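Local coordinates for protein acetyl xylan esterase (Paenibacillus sp. R4, PDB 6AGQ) that probably removes acetyl groups from xylan and related acetyl esters, as a cold-active esterase of the alpha/beta-hydrolase clan, at residues Leu11-Pro16 and Phe283-His288; Pro134-Ile138 and Arg234-Pro238; Ile162-Asp166 and Leu197-Pro201; Phe210-Phe214 and Leu250-Met256; Ile262-Met268 and Leu289-Glu294. All coordinates share one frame; numbering follows the deposited sequence.

How the contacts relate
Contact 4 is the most buried, with eight of its nine touching residues inside the protein; contact 3 mixes buried with partly exposed residues, and contacts 1, 2 and 5 also include exposed ones. Contact 2 lies farthest out, its centre about 25 Å from that of the chain, and there the Tyr236 hydroxyl bonds to a neighbouring subunit. Contacts 1 and 5 share the 265-271, 279-286, 293-298 unit: contact 5 pairs its strands by backbone bonds, while contact 1 lays the N-terminal loop on its helix through apolar packing and one amide bond. Contacts 1 and 4 meet through Tyr14 and His213. Contact 3 relies on a salt-bridge network, contact 4 on a carboxylate gripping backbone N-H groups.

Contact 1 (Leu11-Pro16 and Phe283-His288); sequences LQDYKP and FAAYNH
Leu11 and Phe283 form the tight, buried end of this contact: Leu11 CB stands 3.6 Å from Phe283 CD2, the side chains cross at about a right angle, and the backbone joining Leu11 to Gln12 lies over one face of the phenyl ring. Farther along helix 279-286, the Ala284 methyl is covered by the Pro16 ring, with Pro16 CG 3.8 Å from Ala284 CB, and is approached obliquely by the Tyr14 ring. Pro16 CD sits over the centre of one Tyr14 face, and the Tyr14 hydroxyl is hydrogen-bonded to His213.

Between these patches Asn287 ND2 donates to Tyr14 O at 2.7 Å, nearly straight at 164°. The acceptor lies in the amide plane, but the donor rises 44° above the carbonyl plane, off either lone pair.

The solvent side is looser. Gln12 touches the phenyl rim with its CB and then leads away. Lys15, with CG anti to the backbone N (chi1 -174°), runs out extended, its CG 4.0 Å from the centroid of the His288 ring in a CH-pi contact over one face. His288 ND1 donates to Ala284 O at 2.9 Å, which fixes the rotation of that ring.

Chemically, then, the N-terminal loop is held on the helix by hydrocarbon contacts and one strong amide bond, while Lys15 NZ, 5.0 Å from His288 NE2, would be expected to disfavour a positive charge on that ring.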
# COMPACT_ATOMS: atom_id res chain seq x y z
N LEU A 11 29.01 8.24 6.53
CA LEU A 11 28.74 8.72 5.16
C LEU A 11 29.88 9.61 4.68
O LEU A 11 30.33 9.41 3.57
CB LEU A 11 27.40 9.50 5.04
CG LEU A 11 26.14 8.61 4.89
CD1 LEU A 11 24.83 9.38 4.91
CD2 LEU A 11 26.22 7.75 3.64
N GLN A 12 30.39 10.50 5.52
CA GLN A 12 31.36 11.51 5.09
C GLN A 12 32.85 11.10 5.16
O GLN A 12 33.73 11.80 4.66
CB GLN A 12 31.10 12.87 5.80
CG GLN A 12 30.97 12.90 7.31
CD GLN A 12 30.61 14.29 7.85
OE1 GLN A 12 29.57 14.46 8.50
NE2 GLN A 12 31.46 15.28 7.58
N ASP A 13 33.14 9.95 5.74
CA ASP A 13 34.45 9.30 5.56
C ASP A 13 34.36 8.25 4.45
O ASP A 13 35.34 7.50 4.26
CB ASP A 13 34.87 8.55 6.84
CG ASP A 13 35.19 9.46 8.03
OD1 ASP A 13 35.26 10.71 7.90
OD2 ASP A 13 35.38 8.87 9.13
N TYR A 14 33.21 8.14 3.77
CA TYR A 14 32.95 7.05 2.82
C TYR A 14 33.57 7.37 1.46
O TYR A 14 33.08 8.22 0.72
CB TYR A 14 31.45 6.72 2.67
CG TYR A 14 31.19 5.51 1.78
CD1 TYR A 14 31.86 4.30 1.97
CD2 TYR A 14 30.26 5.57 0.74
CE1 TYR A 14 31.61 3.19 1.16
CE2 TYR A 14 30.01 4.47 -0.08
CZ TYR A 14 30.67 3.29 0.11
OH TYR A 14 30.41 2.21 -0.76
N LYS A 15 34.63 6.67 1.15
CA LYS A 15 35.42 6.93 -0.00
C LYS A 15 35.85 5.56 -0.58
O LYS A 15 36.99 5.17 -0.48
CB LYS A 15 36.60 7.80 0.41
CG LYS A 15 37.42 8.25 -0.76
CD LYS A 15 38.34 9.42 -0.39
CE LYS A 15 39.15 9.71 -1.64
NZ LYS A 15 40.09 10.82 -1.52
N PRO A 16 34.92 4.85 -1.23
CA PRO A 16 35.24 3.53 -1.80
C PRO A 16 36.23 3.64 -2.96
O PRO A 16 36.45 4.73 -3.49
CB PRO A 16 33.87 3.05 -2.33
CG PRO A 16 33.18 4.33 -2.70
CD PRO A 16 33.64 5.36 -1.74
N PHE A 283 27.50 10.58 -1.53
CA PHE A 283 28.72 10.81 -0.75
C PHE A 283 29.99 10.22 -1.38
O PHE A 283 31.03 10.90 -1.40
CB PHE A 283 28.58 10.42 0.73
CG PHE A 283 28.17 11.58 1.61
CD1 PHE A 283 29.04 12.62 1.85
CD2 PHE A 283 26.87 11.65 2.16
CE1 PHE A 283 28.65 13.70 2.63
CE2 PHE A 283 26.48 12.73 2.94
CZ PHE A 283 27.37 13.75 3.18
N ALA A 284 29.87 9.03 -1.96
CA ALA A 284 30.96 8.40 -2.66
C ALA A 284 31.57 9.22 -3.79
O ALA A 284 32.81 9.28 -3.93
CB ALA A 284 30.50 7.05 -3.19
N ALA A 285 30.73 9.80 -4.66
CA ALA A 285 31.22 10.79 -5.65
C ALA A 285 31.74 12.11 -4.99
O ALA A 285 32.88 12.52 -5.28
CB ALA A 285 30.15 11.10 -6.73
N TYR A 286 30.95 12.74 -4.12
CA TYR A 286 31.37 13.96 -3.34
C TYR A 286 32.76 13.79 -2.72
O TYR A 286 33.62 14.64 -2.86
CB TYR A 286 30.34 14.27 -2.22
CG TYR A 286 30.66 15.50 -1.38
CD1 TYR A 286 30.49 16.76 -1.93
CD2 TYR A 286 31.17 15.41 -0.08
CE1 TYR A 286 30.78 17.89 -1.24
CE2 TYR A 286 31.48 16.57 0.64
CZ TYR A 286 31.27 17.81 0.04
OH TYR A 286 31.53 19.06 0.63
N ASN A 287 33.03 12.65 -2.13
CA ASN A 287 34.32 12.44 -1.43
C ASN A 287 35.51 12.17 -2.37
O ASN A 287 36.66 12.13 -1.90
CB ASN A 287 34.19 11.31 -0.39
CG ASN A 287 33.40 11.74 0.82
OD1 ASN A 287 33.45 12.90 1.18
ND2 ASN A 287 32.66 10.83 1.43
N HIS A 288 35.25 12.03 -3.66
CA HIS A 288 36.26 11.95 -4.72
C HIS A 288 36.45 13.22 -5.56
O HIS A 288 37.33 13.28 -6.37
CB HIS A 288 35.93 10.77 -5.67
CG HIS A 288 36.40 9.45 -5.16
ND1 HIS A 288 35.54 8.50 -4.65
CD2 HIS A 288 37.65 8.94 -5.04
CE1 HIS A 288 36.23 7.44 -4.27
NE2 HIS A 288 37.52 7.68 -4.49

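Contact 2 (Pro134-Ile138 and Arg234-Pro238); sequences PQGGI and RRYDP
Tyr236, in the last turn of helix 226-236, reaches across to Gln135, Gly136 and Gly137 in the long loop between strand 114-118 and helix 153-170 of this alpha/beta-hydrolase fold. Its CB heads for that loop, and a first torsion of -72°, with CG anti to the carbonyl carbon, carries the ring the rest of the way. Along the CD2-CE2 flank the ring passes the Gln135 amide oxygen, OE1 lying 3.5 Å from Tyr236 CE2. The two side chains slide past each other in opposite directions with amide and ring planes only 19° apart. Along the CE1 flank, the Ile138 methyl CD1 lies at the edge, near the ring plane, 4.4 Å from Tyr236 CE1.

At the tip, Tyr236 OH comes to 3.3 Å from Gly136 C and 3.4 Å from Gly137 N, but the angle at the latter is too poor for a hydrogen bond. The hydroxyl is instead hydrogen-bonded to the carbonyl oxygen of Gly125 of the second subunit, so the tip belongs to a subunit interface of the six-chain assembly. Within the chain the ring stacks on Trp232. Beside it Arg235 bonds weakly through NH2 to Ser96 of the second subunit, and its CG lies 4.3 Å from Ile138 CD1.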
# COMPACT_ATOMS: atom_id res chain seq x y z
N PRO A 134 22.74 -3.35 -29.99
CA PRO A 134 22.74 -4.75 -30.44
C PRO A 134 21.59 -5.62 -29.97
O PRO A 134 21.38 -6.69 -30.55
CB PRO A 134 24.08 -5.33 -29.93
CG PRO A 134 24.67 -4.31 -29.01
CD PRO A 134 23.91 -3.02 -29.15
N GLN A 135 20.90 -5.24 -28.90
CA GLN A 135 19.85 -6.10 -28.36
C GLN A 135 18.73 -5.22 -27.93
O GLN A 135 18.83 -3.99 -27.99
CB GLN A 135 20.37 -6.91 -27.15
CG GLN A 135 21.64 -7.76 -27.40
CD GLN A 135 21.98 -8.82 -26.31
OE1 GLN A 135 21.42 -8.85 -25.20
NE2 GLN A 135 22.94 -9.69 -26.63
N GLY A 136 17.67 -5.84 -27.43
CA GLY A 136 16.64 -5.07 -26.75
C GLY A 136 16.98 -4.59 -25.34
O GLY A 136 18.17 -4.48 -24.92
N GLY A 137 15.93 -4.28 -24.58
CA GLY A 137 16.15 -3.97 -23.16
C GLY A 137 14.94 -3.99 -22.27
O GLY A 137 13.89 -4.39 -22.67
N ILE A 138 15.16 -3.51 -21.05
CA ILE A 138 14.13 -3.28 -20.06
C ILE A 138 13.48 -1.94 -20.44
O ILE A 138 14.20 -1.03 -20.84
CB ILE A 138 14.81 -3.15 -18.66
CG1 ILE A 138 15.61 -4.42 -18.33
CG2 ILE A 138 13.82 -2.84 -17.54
CD1 ILE A 138 14.89 -5.75 -18.47
N ARG A 234 17.41 -10.25 -14.10
CA ARG A 234 16.26 -11.11 -14.04
C ARG A 234 15.89 -11.70 -15.39
O ARG A 234 15.45 -12.85 -15.44
CB ARG A 234 15.05 -10.41 -13.45
CG ARG A 234 15.10 -10.17 -11.97
CD ARG A 234 13.92 -9.33 -11.51
NE ARG A 234 12.60 -9.93 -11.80
CZ ARG A 234 11.94 -10.76 -10.98
NH1 ARG A 234 12.46 -11.10 -9.82
NH2 ARG A 234 10.74 -11.21 -11.31
N ARG A 235 16.00 -10.92 -16.47
CA ARG A 235 15.64 -11.43 -17.84
C ARG A 235 16.75 -12.04 -18.72
O ARG A 235 16.50 -12.86 -19.55
CB ARG A 235 15.00 -10.32 -18.62
CG ARG A 235 13.71 -9.86 -18.00
CD ARG A 235 12.68 -9.94 -19.07
NE ARG A 235 11.40 -9.33 -18.75
CZ ARG A 235 10.25 -9.97 -18.73
NH1 ARG A 235 10.17 -11.29 -18.88
NH2 ARG A 235 9.17 -9.30 -18.50
N TYR A 236 17.96 -11.58 -18.56
CA TYR A 236 19.06 -11.91 -19.47
C TYR A 236 20.06 -12.80 -18.78
O TYR A 236 20.81 -13.50 -19.45
CB TYR A 236 19.79 -10.63 -19.93
CG TYR A 236 19.03 -9.75 -20.91
CD1 TYR A 236 18.11 -8.80 -20.47
CD2 TYR A 236 19.23 -9.86 -22.28
CE1 TYR A 236 17.37 -8.02 -21.37
CE2 TYR A 236 18.54 -9.06 -23.17
CZ TYR A 236 17.59 -8.15 -22.72
OH TYR A 236 16.89 -7.36 -23.58
N ASP A 237 20.13 -12.80 -17.45
CA ASP A 237 21.31 -13.38 -16.76
C ASP A 237 21.02 -13.64 -15.26
O ASP A 237 21.59 -12.98 -14.42
CB ASP A 237 22.49 -12.42 -16.94
CG ASP A 237 23.76 -12.94 -16.32
OD1 ASP A 237 23.90 -14.18 -16.17
OD2 ASP A 237 24.61 -12.12 -15.93
N PRO A 238 20.15 -14.60 -14.93
CA PRO A 238 19.74 -14.81 -13.53
C PRO A 238 20.82 -15.34 -12.56
O PRO A 238 20.68 -15.18 -11.33
CB PRO A 238 18.62 -15.83 -13.64
CG PRO A 238 18.25 -15.87 -15.07
CD PRO A 238 19.52 -15.60 -15.79

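Contact 3 (Ile162-Asp166 and Leu197-Pro201); sequences IRALD and LDSRP
The Arg200 guanidinium has Leu165 CB over one face, 3.7 Å above the plane and toward the rim, and carboxylates of Asp166 and Asp198 at its edges. Asp166 OD1 lies 5° out of the guanidinium plane and takes NH2 at 3.0 Å, nearly along its own C-O axis; NH1 adds a weak bond to the same oxygen. The Asp166 carboxylate is itself turned 50° from the guanidinium plane. Asp198 is gripped side-on: Arg200 NE reaches the syn lone pair of Asp198 OD2 at 2.7 Å, in plane and almost straight, while NH2 meets Asp198 OD1 from above the carboxylate. A bend at chi3 (-63°) folds the arginine back for this.

Asp198 OD2 also accepts from Arg200 N at 3.1 Å, closing an Asx turn. The turn leads from helix 186-197, which in this fold follows the putative nucleophile elbow, to strand 203-207, and the three charged residues tie it to helix 153-170.

Leu165 CD1 lies against the Asp198 carboxylate, 3.6 Å from Asp198 CG, and makes an apolar contact with Pro201 CG (4.1 Å). One turn earlier Ile162 CD1 meets Leu197 CB at 3.7 Å, the side chains crossing at about a right angle.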
# COMPACT_ATOMS: atom_id res chain seq x y z
N ILE A 162 28.23 17.55 -23.51
CA ILE A 162 29.45 18.33 -23.77
C ILE A 162 29.21 19.29 -24.95
O ILE A 162 29.68 20.47 -25.00
CB ILE A 162 30.65 17.38 -24.06
CG1 ILE A 162 31.17 16.78 -22.73
CG2 ILE A 162 31.80 18.06 -24.85
CD1 ILE A 162 32.03 15.53 -22.95
N ARG A 163 28.46 18.79 -25.92
CA ARG A 163 28.07 19.63 -27.03
C ARG A 163 27.13 20.79 -26.62
O ARG A 163 27.17 21.83 -27.30
CB ARG A 163 27.52 18.77 -28.16
CG ARG A 163 28.61 17.93 -28.77
CD ARG A 163 28.07 16.79 -29.59
NE ARG A 163 27.60 17.24 -30.89
CZ ARG A 163 28.35 17.52 -31.95
NH1 ARG A 163 29.70 17.38 -31.92
NH2 ARG A 163 27.74 17.91 -33.07
N ALA A 164 26.36 20.67 -25.54
CA ALA A 164 25.69 21.83 -24.94
C ALA A 164 26.68 22.92 -24.47
O ALA A 164 26.42 24.09 -24.54
CB ALA A 164 24.79 21.40 -23.80
N LEU A 165 27.85 22.52 -23.99
CA LEU A 165 28.88 23.52 -23.64
C LEU A 165 29.46 24.15 -24.91
O LEU A 165 29.72 25.34 -24.90
CB LEU A 165 30.02 22.92 -22.84
CG LEU A 165 29.61 22.06 -21.65
CD1 LEU A 165 30.83 21.29 -21.10
CD2 LEU A 165 28.90 22.89 -20.59
N ASP A 166 29.63 23.38 -26.00
CA ASP A 166 30.00 23.92 -27.35
C ASP A 166 28.93 24.92 -27.81
O ASP A 166 29.26 25.93 -28.40
CB ASP A 166 30.09 22.84 -28.51
CG ASP A 166 31.17 21.72 -28.29
OD1 ASP A 166 32.04 21.86 -27.42
OD2 ASP A 166 31.13 20.67 -29.02
N LEU A 197 34.43 15.46 -17.73
CA LEU A 197 34.94 15.26 -19.09
C LEU A 197 35.32 16.54 -19.85
O LEU A 197 35.86 16.48 -20.96
CB LEU A 197 33.88 14.48 -19.91
CG LEU A 197 33.57 13.06 -19.40
CD1 LEU A 197 32.62 12.32 -20.31
CD2 LEU A 197 34.83 12.23 -19.20
N ASP A 198 35.08 17.70 -19.26
CA ASP A 198 35.38 18.96 -19.92
C ASP A 198 35.96 19.92 -18.95
O ASP A 198 35.43 20.05 -17.86
CB ASP A 198 34.08 19.56 -20.51
CG ASP A 198 34.34 20.55 -21.65
OD1 ASP A 198 34.42 20.11 -22.82
OD2 ASP A 198 34.46 21.79 -21.39
N SER A 199 36.99 20.65 -19.36
CA SER A 199 37.66 21.65 -18.49
C SER A 199 36.98 22.99 -18.35
O SER A 199 37.47 23.81 -17.58
CB SER A 199 39.05 22.02 -19.02
OG SER A 199 39.81 20.88 -19.23
N ARG A 200 35.98 23.27 -19.16
CA ARG A 200 35.45 24.65 -19.25
C ARG A 200 34.57 25.09 -18.05
O ARG A 200 34.65 26.26 -17.65
CB ARG A 200 34.72 24.91 -20.59
CG ARG A 200 35.68 25.09 -21.80
CD ARG A 200 34.96 24.98 -23.14
NE ARG A 200 34.34 23.65 -23.39
CZ ARG A 200 33.67 23.29 -24.49
NH1 ARG A 200 33.51 24.14 -25.49
NH2 ARG A 200 33.15 22.06 -24.60
N PRO A 201 33.70 24.20 -17.52
CA PRO A 201 32.80 24.63 -16.45
C PRO A 201 33.56 25.06 -15.22
O PRO A 201 34.51 24.40 -14.82
CB PRO A 201 31.96 23.38 -16.16
CG PRO A 201 32.10 22.53 -17.36
CD PRO A 201 33.45 22.80 -17.92

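Contact 4 (Phe210-Phe214 and Leu250-Met256); sequences FLCHF and LSYFDGM
Phe214 lays its ring against Leu250, whose CB is 3.6 Å from Phe214 CD2 and makes an off-centre CH-pi contact; Leu250 CD2 sits over the ring centre. The backbone of Leu211 lies over the opposite face, toward the rim, so the ring is sandwiched between the end of helix 243-251 and its own loop.

Alongside it, Asp254 does the polar work. With CG anti to the backbone N (chi1 -163°), its carboxylate reaches the loop at the start of helix 214-219. OD1 takes His213 N at 2.8 Å and OD2 takes Phe214 N at 3.0 Å, both on the syn side. The anti lone pair of OD1 accepts from Met256 N at 3.0 Å, the N-cap bond of helix 255-259. Gly255 N donates to Leu211 O at 2.8 Å (174°), and the lack of a side chain on Gly255 lets Cys212 SG approach its CA.

At the other end of the contact, Met256 SD stands over one face of the His213 imidazole, 4.2 Å from the centroid, in a sulfur-aromatic contact. The ring's NE2 is hydrogen-bonded to Tyr14. Phe210, at the start of the loop, shares backbone bonds with Ser185 of the putative nucleophile elbow.

One buried carboxylate thus holds three backbone N-H groups at two helix starts. Those dipoles, and a bound zinc ion about 4 Å from the Asp254 side chain, would probably stabilise it as the anion, and the grip fixes the loop after strand 203-207 against the linker between helices 243-251 and 255-259.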
# COMPACT_ATOMS: atom_id res chain seq x y z
N PHE A 210 22.13 10.88 -9.66
CA PHE A 210 21.94 9.53 -10.18
C PHE A 210 23.18 9.17 -10.99
O PHE A 210 24.08 10.03 -11.17
CB PHE A 210 20.65 9.55 -11.02
CG PHE A 210 20.26 8.26 -11.61
CD1 PHE A 210 19.92 7.18 -10.82
CD2 PHE A 210 20.16 8.13 -12.99
CE1 PHE A 210 19.54 5.96 -11.38
CE2 PHE A 210 19.82 6.92 -13.56
CZ PHE A 210 19.51 5.83 -12.75
N LEU A 211 23.30 7.90 -11.39
CA LEU A 211 24.48 7.42 -12.14
C LEU A 211 25.78 7.42 -11.33
O LEU A 211 26.87 7.61 -11.90
CB LEU A 211 24.72 8.20 -13.46
CG LEU A 211 23.44 8.53 -14.27
CD1 LEU A 211 23.61 9.64 -15.32
CD2 LEU A 211 22.92 7.25 -14.89
N CYS A 212 25.69 7.17 -10.03
CA CYS A 212 26.88 7.13 -9.15
C CYS A 212 26.90 5.79 -8.44
O CYS A 212 25.87 5.27 -8.02
CB CYS A 212 26.91 8.25 -8.10
SG CYS A 212 26.96 9.97 -8.76
N HIS A 213 28.12 5.29 -8.28
CA HIS A 213 28.42 4.08 -7.57
C HIS A 213 27.46 2.94 -7.92
O HIS A 213 26.78 2.43 -7.02
CB HIS A 213 28.48 4.44 -6.07
CG HIS A 213 29.26 3.46 -5.26
ND1 HIS A 213 30.03 2.47 -5.82
CD2 HIS A 213 29.42 3.34 -3.92
CE1 HIS A 213 30.60 1.75 -4.86
NE2 HIS A 213 30.23 2.25 -3.70
N PHE A 214 27.38 2.61 -9.22
CA PHE A 214 26.37 1.66 -9.77
C PHE A 214 26.16 0.33 -9.04
O PHE A 214 25.03 -0.10 -8.83
CB PHE A 214 26.64 1.33 -11.23
CG PHE A 214 26.23 2.42 -12.21
CD1 PHE A 214 24.89 2.67 -12.48
CD2 PHE A 214 27.20 3.18 -12.86
CE1 PHE A 214 24.50 3.64 -13.38
CE2 PHE A 214 26.83 4.16 -13.76
CZ PHE A 214 25.47 4.39 -14.02
N LEU A 250 29.43 -0.01 -17.05
CA LEU A 250 28.89 1.12 -16.30
C LEU A 250 29.96 1.99 -15.63
O LEU A 250 29.72 3.22 -15.39
CB LEU A 250 27.86 0.61 -15.28
CG LEU A 250 26.57 -0.05 -15.88
CD1 LEU A 250 25.69 -0.77 -14.84
CD2 LEU A 250 25.71 0.97 -16.59
N SER A 251 31.15 1.40 -15.36
CA SER A 251 32.23 2.15 -14.72
C SER A 251 32.73 3.39 -15.54
O SER A 251 33.09 4.42 -14.98
CB SER A 251 33.42 1.17 -14.42
OG SER A 251 34.03 0.74 -15.67
N TYR A 252 32.72 3.28 -16.86
CA TYR A 252 33.03 4.40 -17.77
C TYR A 252 32.10 5.60 -17.63
O TYR A 252 32.49 6.71 -18.00
CB TYR A 252 33.02 3.94 -19.23
CG TYR A 252 34.15 2.98 -19.54
CD1 TYR A 252 35.42 3.46 -19.91
CD2 TYR A 252 33.97 1.61 -19.47
CE1 TYR A 252 36.46 2.58 -20.18
CE2 TYR A 252 35.00 0.72 -19.75
CZ TYR A 252 36.23 1.20 -20.10
OH TYR A 252 37.27 0.31 -20.35
N PHE A 253 30.92 5.37 -17.06
CA PHE A 253 29.88 6.39 -16.95
C PHE A 253 29.58 6.76 -15.50
O PHE A 253 28.66 7.57 -15.21
CB PHE A 253 28.62 5.90 -17.66
CG PHE A 253 28.90 5.41 -18.98
CD1 PHE A 253 29.00 6.30 -20.04
CD2 PHE A 253 29.12 4.06 -19.20
CE1 PHE A 253 29.36 5.85 -21.29
CE2 PHE A 253 29.50 3.61 -20.43
CZ PHE A 253 29.57 4.50 -21.49
N ASP A 254 30.36 6.21 -14.57
CA ASP A 254 30.05 6.33 -13.15
C ASP A 254 30.48 7.71 -12.61
O ASP A 254 31.64 8.08 -12.67
CB ASP A 254 30.69 5.21 -12.35
CG ASP A 254 30.07 5.03 -10.95
OD1 ASP A 254 29.98 6.03 -10.18
OD2 ASP A 254 29.68 3.89 -10.63
N GLY A 255 29.52 8.45 -12.06
CA GLY A 255 29.80 9.78 -11.50
C GLY A 255 30.92 9.83 -10.46
O GLY A 255 31.60 10.83 -10.35
N MET A 256 31.10 8.78 -9.69
CA MET A 256 32.24 8.66 -8.78
C MET A 256 33.61 8.73 -9.51
O MET A 256 34.54 9.43 -9.09
CB MET A 256 32.09 7.35 -8.04
CG MET A 256 33.20 6.97 -7.08
SD MET A 256 32.65 5.49 -6.24
CE MET A 256 33.10 4.17 -7.37

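Contact 5 (Ile262-Met268 and Leu289-Glu294); sequences IKARTLM and LAGPKE
Thr266 and Lys293 face each other in a parallel beta bridge, with Leu267 and Glu294 the next pair. Three backbone bonds form the ladder: Thr266 N donates to Pro292 O at 2.9 Å, Glu294 N to Thr266 O at 2.9 Å, and Met268 N to Glu294 O at 3.0 Å. Before the strands begin, Ile262 O receives only weak bonds from Ala290 N and Gly291 N.

Two waters satisfy further polar groups. The first accepts from Thr266 OG1 at 2.7 Å and donates to Ala264 O at 2.6 Å; it also donates to Pro292 O, so that carbonyl serves the strand bond and the water together. The second joins charged ends that do not touch, accepting from Arg265 NH1 at 2.9 Å and donating to Glu294 OE1 at 2.7 Å. It lies at the edge of the guanidinium, in plane, while a bend at chi3 (-50°) turns one face of that group over Pro292. The other Glu294 oxygen, OE2, forms a salt bridge with Arg296.

On the side of Thr266, Leu289 CD1 meets the Thr266 methyl tip to tip, and Leu289 CD2 packs beside Ile262 CD1 at 3.8 Å.

These strands, joined through helix 279-286, make a beta-alpha-beta unit. Strand 265-271 has 203-207 as its other neighbour, helix 309-320 packs on Arg265, Leu267 and Glu294, and helix 186-197 touches Ile262.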
# COMPACT_ATOMS: atom_id res chain seq x y z
N ILE A 262 36.98 16.25 -11.83
CA ILE A 262 36.38 17.58 -11.69
C ILE A 262 37.28 18.50 -10.89
O ILE A 262 37.60 18.19 -9.74
CB ILE A 262 35.00 17.51 -10.98
CG1 ILE A 262 34.02 16.68 -11.82
CG2 ILE A 262 34.43 18.91 -10.73
CD1 ILE A 262 32.68 16.43 -11.21
N LYS A 263 37.66 19.63 -11.49
CA LYS A 263 38.42 20.73 -10.79
C LYS A 263 37.60 21.99 -10.49
O LYS A 263 38.02 22.85 -9.71
CB LYS A 263 39.63 21.19 -11.61
CG LYS A 263 40.86 20.29 -11.55
CD LYS A 263 41.05 19.44 -12.80
CE LYS A 263 42.54 19.25 -13.16
NZ LYS A 263 43.33 18.80 -11.98
N ALA A 264 36.46 22.10 -11.17
CA ALA A 264 35.40 23.01 -10.81
C ALA A 264 35.07 22.95 -9.32
O ALA A 264 35.18 21.91 -8.70
CB ALA A 264 34.12 22.72 -11.68
N ARG A 265 34.68 24.10 -8.79
CA ARG A 265 34.10 24.24 -7.47
C ARG A 265 32.69 23.66 -7.50
O ARG A 265 31.96 24.00 -8.40
CB ARG A 265 34.07 25.73 -7.06
CG ARG A 265 33.38 25.99 -5.73
CD ARG A 265 33.34 27.47 -5.33
NE ARG A 265 34.65 28.08 -5.44
CZ ARG A 265 35.58 28.14 -4.48
NH1 ARG A 265 35.39 27.68 -3.24
NH2 ARG A 265 36.74 28.77 -4.77
N THR A 266 32.33 22.85 -6.52
CA THR A 266 31.09 22.04 -6.56
C THR A 266 30.22 22.26 -5.31
O THR A 266 30.76 22.32 -4.19
CB THR A 266 31.43 20.56 -6.61
OG1 THR A 266 32.28 20.32 -7.72
CG2 THR A 266 30.18 19.68 -6.78
N LEU A 267 28.90 22.43 -5.53
CA LEU A 267 27.88 22.51 -4.47
C LEU A 267 26.95 21.37 -4.73
O LEU A 267 26.13 21.42 -5.70
CB LEU A 267 27.06 23.81 -4.53
CG LEU A 267 25.86 23.91 -3.55
CD1 LEU A 267 26.34 24.00 -2.11
CD2 LEU A 267 24.97 25.10 -3.79
N MET A 268 27.02 20.37 -3.87
CA MET A 268 26.14 19.25 -3.89
C MET A 268 25.04 19.21 -2.82
O MET A 268 25.33 19.33 -1.65
CB MET A 268 26.97 17.97 -3.81
CG MET A 268 26.10 16.75 -4.13
SD MET A 268 26.88 15.16 -4.10
CE MET A 268 28.19 15.31 -5.33
N LEU A 289 35.65 14.24 -5.37
CA LEU A 289 35.84 15.51 -6.08
C LEU A 289 37.25 16.01 -5.84
O LEU A 289 37.73 15.91 -4.72
CB LEU A 289 34.83 16.54 -5.60
CG LEU A 289 33.36 16.24 -5.97
CD1 LEU A 289 32.46 17.21 -5.25
CD2 LEU A 289 33.10 16.36 -7.46
N ALA A 290 37.92 16.45 -6.88
CA ALA A 290 39.29 16.91 -6.78
C ALA A 290 39.33 18.42 -6.37
O ALA A 290 40.27 18.83 -5.67
CB ALA A 290 40.03 16.68 -8.11
N GLY A 291 38.32 19.22 -6.73
CA GLY A 291 38.38 20.68 -6.46
C GLY A 291 37.63 21.05 -5.20
O GLY A 291 37.04 20.20 -4.58
N PRO A 292 37.56 22.35 -4.86
CA PRO A 292 36.72 22.79 -3.73
C PRO A 292 35.27 22.38 -3.83
O PRO A 292 34.71 22.32 -4.93
CB PRO A 292 36.80 24.33 -3.80
CG PRO A 292 37.93 24.63 -4.75
CD PRO A 292 38.03 23.47 -5.68
N LYS A 293 34.64 22.15 -2.68
CA LYS A 293 33.33 21.59 -2.62
C LYS A 293 32.61 21.92 -1.34
O LYS A 293 33.25 22.18 -0.31
CB LYS A 293 33.44 20.08 -2.67
CG LYS A 293 34.24 19.49 -1.51
CD LYS A 293 34.33 17.97 -1.67
CE LYS A 293 34.77 17.29 -0.39
NZ LYS A 293 36.14 16.83 -0.55
N GLU A 294 31.29 21.84 -1.42
CA GLU A 294 30.40 22.20 -0.32
C GLU A 294 29.23 21.32 -0.50
O GLU A 294 28.90 21.05 -1.60
CB GLU A 294 29.87 23.62 -0.47
CG GLU A 294 30.82 24.70 -0.07
CD GLU A 294 30.26 26.10 -0.37
OE1 GLU A 294 31.03 26.91 -0.95
OE2 GLU A 294 29.05 26.40 -0.06
O HOH W 1 34.85 20.03 -6.96
O HOH W 2 33.28 25.94 -2.19